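Local coordinates for dephospho-CoA kinase (Mycobacterium paratuberculosis, PDB 6N39), which probably phosphorylates the 3'-hydroxyl of dephospho-CoA with ATP, the last step of coenzyme A synthesis, and carries a C-terminal UPF0157 (GrpB) domain involved in its folding, at residues Asp268-Ala282 with Arg337-Gln351. Sequence-based numbering, arbitrary orientation.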
loop_
_atom_site.group_PDB
_atom_site.type_symbol
_atom_site.label_atom_id
_atom_site.label_comp_id
_atom_site.label_asym_id
_atom_site.label_seq_id
_atom_site.Cartn_x
_atom_site.Cartn_y
_atom_site.Cartn_z
ATOM N N ASP A 268 0.524 6.337 -16.931
ATOM C CA ASP A 268 0.622 6.462 -15.466
ATOM C C ASP A 268 -0.055 5.269 -14.779
ATOM O O ASP A 268 -1.097 5.362 -14.128
ATOM C CB ASP A 268 0.046 7.791 -14.985
ATOM C CG ASP A 268 0.487 8.134 -13.538
ATOM O OD1 ASP A 268 0.892 7.220 -12.787
ATOM O OD2 ASP A 268 0.423 9.315 -13.153
ATOM N N VAL A 269 0.587 4.122 -14.914
ATOM C CA VAL A 269 0.180 2.919 -14.204
ATOM C C VAL A 269 1.452 2.207 -13.765
ATOM O O VAL A 269 2.404 2.083 -14.542
ATOM C CB VAL A 269 -0.722 2.019 -15.077
ATOM C CG1 VAL A 269 -0.111 1.822 -16.440
ATOM C CG2 VAL A 269 -0.995 0.676 -14.384
ATOM N N ILE A 270 1.499 1.794 -12.509
ATOM C CA ILE A 270 2.693 1.158 -11.962
ATOM C C ILE A 270 2.582 -0.349 -12.152
ATOM O O ILE A 270 1.594 -0.961 -11.738
ATOM C CB ILE A 270 2.869 1.526 -10.477
ATOM C CG1 ILE A 270 3.270 3.005 -10.369
ATOM C CG2 ILE A 270 3.912 0.619 -9.810
ATOM C CD1 ILE A 270 3.498 3.489 -8.948
ATOM N N ASP A 271 3.591 -0.963 -12.777
ATOM C CA ASP A 271 3.610 -2.417 -12.933
ATOM C C ASP A 271 4.507 -3.054 -11.887
ATOM O O ASP A 271 5.650 -2.615 -11.689
ATOM C CB ASP A 271 4.089 -2.834 -14.325
ATOM C CG ASP A 271 3.112 -2.435 -15.405
ATOM O OD1 ASP A 271 3.161 -1.269 -15.834
ATOM O OD2 ASP A 271 2.303 -3.294 -15.804
ATOM N N ILE A 272 3.996 -4.119 -11.264
ATOM C CA ILE A 272 4.701 -4.916 -10.270
ATOM C C ILE A 272 4.660 -6.374 -10.707
ATOM O O ILE A 272 3.632 -6.843 -11.195
ATOM C CB ILE A 272 4.041 -4.803 -8.879
ATOM C CG1 ILE A 272 3.875 -3.341 -8.457
ATOM C CG2 ILE A 272 4.853 -5.618 -7.867
ATOM C CD1 ILE A 272 5.221 -2.591 -8.276
ATOM N N GLN A 273 5.749 -7.109 -10.499
ATOM C CA GLN A 273 5.719 -8.553 -10.697
ATOM C C GLN A 273 5.943 -9.258 -9.365
ATOM O O GLN A 273 6.935 -8.994 -8.680
ATOM C CB GLN A 273 6.781 -9.003 -11.711
ATOM C CG GLN A 273 6.784 -10.521 -11.901
ATOM C CD GLN A 273 7.750 -10.975 -12.965
ATOM O OE1 GLN A 273 7.350 -11.243 -14.104
ATOM N NE2 GLN A 273 9.043 -11.073 -12.606
ATOM N N ILE A 274 5.029 -10.157 -9.013
ATOM C CA ILE A 274 5.237 -11.135 -7.951
ATOM C C ILE A 274 5.692 -12.435 -8.601
ATOM O O ILE A 274 4.974 -12.999 -9.447
ATOM C CB ILE A 274 3.951 -11.362 -7.140
ATOM C CG1 ILE A 274 3.429 -10.042 -6.544
ATOM C CG2 ILE A 274 4.194 -12.410 -6.058
ATOM C CD1 ILE A 274 2.053 -10.202 -5.867
ATOM N N THR A 275 6.877 -12.914 -8.212
ATOM C CA THR A 275 7.374 -14.204 -8.663
ATOM C C THR A 275 6.927 -15.283 -7.683
ATOM O O THR A 275 7.159 -15.155 -6.478
ATOM C CB THR A 275 8.908 -14.187 -8.778
ATOM O OG1 THR A 275 9.309 -13.268 -9.803
ATOM C CG2 THR A 275 9.427 -15.557 -9.143
ATOM N N VAL A 276 6.273 -16.331 -8.194
ATOM C CA VAL A 276 5.793 -17.435 -7.364
ATOM C C VAL A 276 6.430 -18.722 -7.860
ATOM O O VAL A 276 7.098 -18.752 -8.893
ATOM C CB VAL A 276 4.251 -17.561 -7.360
ATOM C CG1 VAL A 276 3.615 -16.291 -6.784
ATOM C CG2 VAL A 276 3.723 -17.825 -8.793
ATOM N N GLU A 277 6.206 -19.805 -7.116
ATOM C CA GLU A 277 6.845 -21.055 -7.502
ATOM C C GLU A 277 6.004 -21.890 -8.463
ATOM O O GLU A 277 6.557 -22.796 -9.094
ATOM C CB GLU A 277 7.199 -21.877 -6.262
ATOM C CG GLU A 277 6.127 -22.801 -5.776
ATOM C CD GLU A 277 6.558 -23.590 -4.550
ATOM O OE1 GLU A 277 5.676 -23.962 -3.744
ATOM O OE2 GLU A 277 7.779 -23.828 -4.391
ATOM N N SER A 278 4.712 -21.589 -8.619
ATOM C CA SER A 278 3.808 -22.367 -9.465
ATOM C C SER A 278 2.532 -21.561 -9.687
ATOM O O SER A 278 2.252 -20.601 -8.966
ATOM C CB SER A 278 3.451 -23.706 -8.814
ATOM O OG SER A 278 2.597 -23.428 -7.709
ATOM N N LEU A 279 1.727 -21.993 -10.663
ATOM C CA LEU A 279 0.434 -21.339 -10.857
ATOM C C LEU A 279 -0.548 -21.682 -9.734
ATOM O O LEU A 279 -1.423 -20.869 -9.419
ATOM C CB LEU A 279 -0.153 -21.706 -12.227
ATOM C CG LEU A 279 0.553 -21.160 -13.483
ATOM C CD1 LEU A 279 -0.023 -21.748 -14.750
ATOM C CD2 LEU A 279 0.475 -19.639 -13.530
ATOM N N ALA A 280 -0.419 -22.860 -9.108
ATOM C CA ALA A 280 -1.245 -23.173 -7.936
ATOM C C ALA A 280 -1.040 -22.154 -6.808
ATOM O O ALA A 280 -2.003 -21.708 -6.167
ATOM C CB ALA A 280 -0.927 -24.588 -7.435
ATOM N N ALA A 281 0.213 -21.771 -6.552
ATOM C CA ALA A 281 0.486 -20.744 -5.545
ATOM C C ALA A 281 -0.124 -19.396 -5.940
ATOM O O ALA A 281 -0.724 -18.688 -5.103
ATOM C CB ALA A 281 2.000 -20.627 -5.346
ATOM N N ALA A 282 0.022 -19.023 -7.215
ATOM C CA ALA A 282 -0.640 -17.821 -7.707
ATOM C C ALA A 282 -2.134 -17.867 -7.415
ATOM O O ALA A 282 -2.730 -16.870 -6.990
ATOM C CB ALA A 282 -0.396 -17.656 -9.210
ATOM N N ARG A 337 -4.328 5.360 -7.641
ATOM C CA ARG A 337 -3.029 4.742 -7.927
ATOM C C ARG A 337 -3.218 3.490 -8.779
ATOM O O ARG A 337 -3.026 2.354 -8.312
ATOM C CB ARG A 337 -2.297 4.414 -6.621
ATOM C CG ARG A 337 -0.871 3.814 -6.789
ATOM C CD ARG A 337 0.043 4.669 -7.678
ATOM N NE ARG A 337 -0.198 4.422 -9.108
ATOM C CZ ARG A 337 0.125 5.282 -10.067
ATOM N NH1 ARG A 337 0.706 6.447 -9.755
ATOM N NH2 ARG A 337 -0.154 5.000 -11.332
ATOM N N PRO A 338 -3.578 3.656 -10.051
ATOM C CA PRO A 338 -3.631 2.498 -10.949
ATOM C C PRO A 338 -2.326 1.715 -10.918
ATOM O O PRO A 338 -1.229 2.285 -10.973
ATOM C CB PRO A 338 -3.896 3.124 -12.321
ATOM C CG PRO A 338 -4.622 4.421 -12.005
ATOM C CD PRO A 338 -3.955 4.909 -10.733
ATOM N N THR A 339 -2.462 0.390 -10.833
ATOM C CA THR A 339 -1.367 -0.545 -10.603
ATOM C C THR A 339 -1.725 -1.875 -11.256
ATOM O O THR A 339 -2.823 -2.386 -11.028
ATOM C CB THR A 339 -1.149 -0.793 -9.094
ATOM O OG1 THR A 339 -1.099 0.440 -8.372
ATOM C CG2 THR A 339 0.114 -1.596 -8.836
ATOM N N ASN A 340 -0.805 -2.444 -12.026
ATOM C CA ASN A 340 -0.921 -3.816 -12.506
ATOM C C ASN A 340 -0.015 -4.721 -11.685
ATOM O O ASN A 340 1.140 -4.381 -11.433
ATOM C CB ASN A 340 -0.520 -3.932 -13.984
ATOM C CG ASN A 340 -1.432 -3.188 -14.892
ATOM O OD1 ASN A 340 -2.638 -3.127 -14.663
ATOM N ND2 ASN A 340 -0.870 -2.619 -15.956
ATOM N N VAL A 341 -0.528 -5.878 -11.274
ATOM C CA VAL A 341 0.250 -6.826 -10.484
ATOM C C VAL A 341 0.282 -8.140 -11.256
ATOM O O VAL A 341 -0.678 -8.918 -11.224
ATOM C CB VAL A 341 -0.323 -7.021 -9.073
ATOM C CG1 VAL A 341 0.502 -8.037 -8.281
ATOM C CG2 VAL A 341 -0.349 -5.695 -8.317
ATOM N N HIS A 342 1.386 -8.395 -11.949
ATOM C CA HIS A 342 1.571 -9.625 -12.710
ATOM C C HIS A 342 2.120 -10.703 -11.785
ATOM O O HIS A 342 3.074 -10.459 -11.048
ATOM C CB HIS A 342 2.543 -9.396 -13.880
ATOM C CG HIS A 342 2.213 -8.204 -14.730
ATOM N ND1 HIS A 342 1.463 -8.298 -15.882
ATOM C CD2 HIS A 342 2.550 -6.898 -14.608
ATOM C CE1 HIS A 342 1.335 -7.098 -16.426
ATOM N NE2 HIS A 342 1.983 -6.229 -15.671
ATOM N N ILE A 343 1.552 -11.899 -11.842
ATOM C CA ILE A 343 2.015 -13.020 -11.028
ATOM C C ILE A 343 2.550 -14.069 -11.989
ATOM O O ILE A 343 1.778 -14.655 -12.766
ATOM C CB ILE A 343 0.895 -13.596 -10.158
ATOM C CG1 ILE A 343 0.161 -12.467 -9.415
ATOM C CG2 ILE A 343 1.459 -14.633 -9.178
ATOM C CD1 ILE A 343 -0.918 -12.975 -8.498
ATOM N N ARG A 344 3.864 -14.302 -11.929
ATOM C CA ARG A 344 4.558 -15.141 -12.895
ATOM C C ARG A 344 5.438 -16.150 -12.170
ATOM O O ARG A 344 5.887 -15.912 -11.040
ATOM C CB ARG A 344 5.403 -14.283 -13.868
ATOM C CG ARG A 344 4.560 -13.271 -14.709
ATOM C CD ARG A 344 5.324 -12.910 -16.004
ATOM N NE ARG A 344 4.582 -12.004 -16.878
ATOM C CZ ARG A 344 4.593 -10.681 -16.775
ATOM N NH1 ARG A 344 5.304 -10.094 -15.812
ATOM N NH2 ARG A 344 3.886 -9.941 -17.636
ATOM N N VAL A 345 5.675 -17.284 -12.833
ATOM C CA VAL A 345 6.354 -18.424 -12.225
ATOM C C VAL A 345 7.865 -18.276 -12.390
ATOM O O VAL A 345 8.359 -18.023 -13.495
ATOM C CB VAL A 345 5.861 -19.745 -12.843
ATOM C CG1 VAL A 345 6.654 -20.944 -12.278
ATOM C CG2 VAL A 345 4.345 -19.936 -12.591
ATOM N N ASP A 346 8.589 -18.473 -11.291
ATOM C CA ASP A 346 10.050 -18.476 -11.193
ATOM C C ASP A 346 10.727 -19.199 -12.356
ATOM O O ASP A 346 10.587 -20.414 -12.506
ATOM C CB ASP A 346 10.433 -19.163 -9.871
ATOM C CG ASP A 346 11.932 -19.024 -9.530
ATOM O OD1 ASP A 346 12.555 -18.039 -9.970
ATOM O OD2 ASP A 346 12.472 -19.914 -8.831
ATOM N N GLY A 347 11.492 -18.461 -13.165
ATOM C CA GLY A 347 12.249 -19.034 -14.256
ATOM C C GLY A 347 11.529 -19.085 -15.599
ATOM O O GLY A 347 12.186 -19.225 -16.633
ATOM N N TRP A 348 10.203 -18.986 -15.621
ATOM C CA TRP A 348 9.492 -19.012 -16.898
ATOM C C TRP A 348 9.823 -17.766 -17.725
ATOM O O TRP A 348 10.173 -16.722 -17.171
ATOM C CB TRP A 348 7.988 -19.102 -16.672
ATOM C CG TRP A 348 7.528 -20.456 -16.171
ATOM C CD1 TRP A 348 8.308 -21.477 -15.666
ATOM C CD2 TRP A 348 6.174 -20.904 -16.083
ATOM N NE1 TRP A 348 7.510 -22.539 -15.292
ATOM C CE2 TRP A 348 6.197 -22.210 -15.532
ATOM C CE3 TRP A 348 4.939 -20.328 -16.420
ATOM C CZ2 TRP A 348 5.030 -22.957 -15.328
ATOM C CZ3 TRP A 348 3.771 -21.069 -16.202
ATOM C CH2 TRP A 348 3.830 -22.371 -15.661
ATOM N N PRO A 349 9.685 -17.847 -19.053
ATOM C CA PRO A 349 10.156 -16.732 -19.904
ATOM C C PRO A 349 9.528 -15.375 -19.595
ATOM O O PRO A 349 10.239 -14.362 -19.639
ATOM C CB PRO A 349 9.814 -17.201 -21.332
ATOM C CG PRO A 349 8.850 -18.351 -21.153
ATOM C CD PRO A 349 9.188 -18.984 -19.843
ATOM N N GLY A 350 8.225 -15.303 -19.302
ATOM C CA GLY A 350 7.639 -13.998 -18.998
ATOM C C GLY A 350 8.165 -13.407 -17.697
ATOM O O GLY A 350 8.396 -12.191 -17.591
ATOM N N GLN A 351 8.362 -14.264 -16.690
ATOM C CA GLN A 351 8.972 -13.854 -15.420
ATOM C C GLN A 351 10.376 -13.293 -15.621
ATOM O O GLN A 351 10.762 -12.294 -14.996
ATOM C CB GLN A 351 8.993 -15.065 -14.474
ATOM C CG GLN A 351 9.409 -14.782 -13.018
ATOM C CD GLN A 351 10.915 -14.884 -12.813
ATOM O OE1 GLN A 351 11.609 -15.571 -13.569
ATOM N NE2 GLN A 351 11.423 -14.216 -11.779
HETATM O O HOH W 1 1.771 9.375 -10.206
#
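D271 and H342 meet on one face of a parallel strand pair, 270-276 beside 339-345, at the centre of the mixed four-stranded sheet of the UPF0157 (GrpB) domain. The imidazole and the carboxylate are nearly coplanar, 16° apart. H342 NE2 donates to the anti lone pair of D271 OD2 at 3.0 Å. N340 ND2 reaches the same oxygen from above the carboxylate plane. K327 NZ hydrogen-bonds to ND1, so the imidazole is held at both nitrogens.

Further along this face Q273 is stretched out, with CG anti to the backbone N (chi1 179°). The Q273 and R344 side chains cross at about a right angle, with amide and guanidinium planes 71° apart. R344 NH1 donates to Q273 OE1 at 2.9 Å, while R344 NE forms a salt bridge with D303. Q273 NE2 donates in the carbonyl plane to a lone pair of Q351 O, and Q351 NE2 donates to T275 OG1 at 3.0 Å. These bonds tie the start of helix 349-363 to strand 270-276.

The other face is largely apolar. I274 CD1 packs on V341 CG1 at 3.6 Å. I343 CG2 touches V276 CG1, and A282 CB of helix 279-284 packs onto it.

At the start of the strands R337 bends back, with I270 CG1 over the centre of one guanidinium face. R337 NE and NH2 grip P338 O, which also accepts from I270 N. R337 NH1 also bonds to Q231 OE1, and W228 NE1 to D268 OD1. In an end-on salt bridge, R337 NH1 and NH2 both donate to D268 OD1, from the same face of the carboxylate, at 3.1 and 2.9 Å.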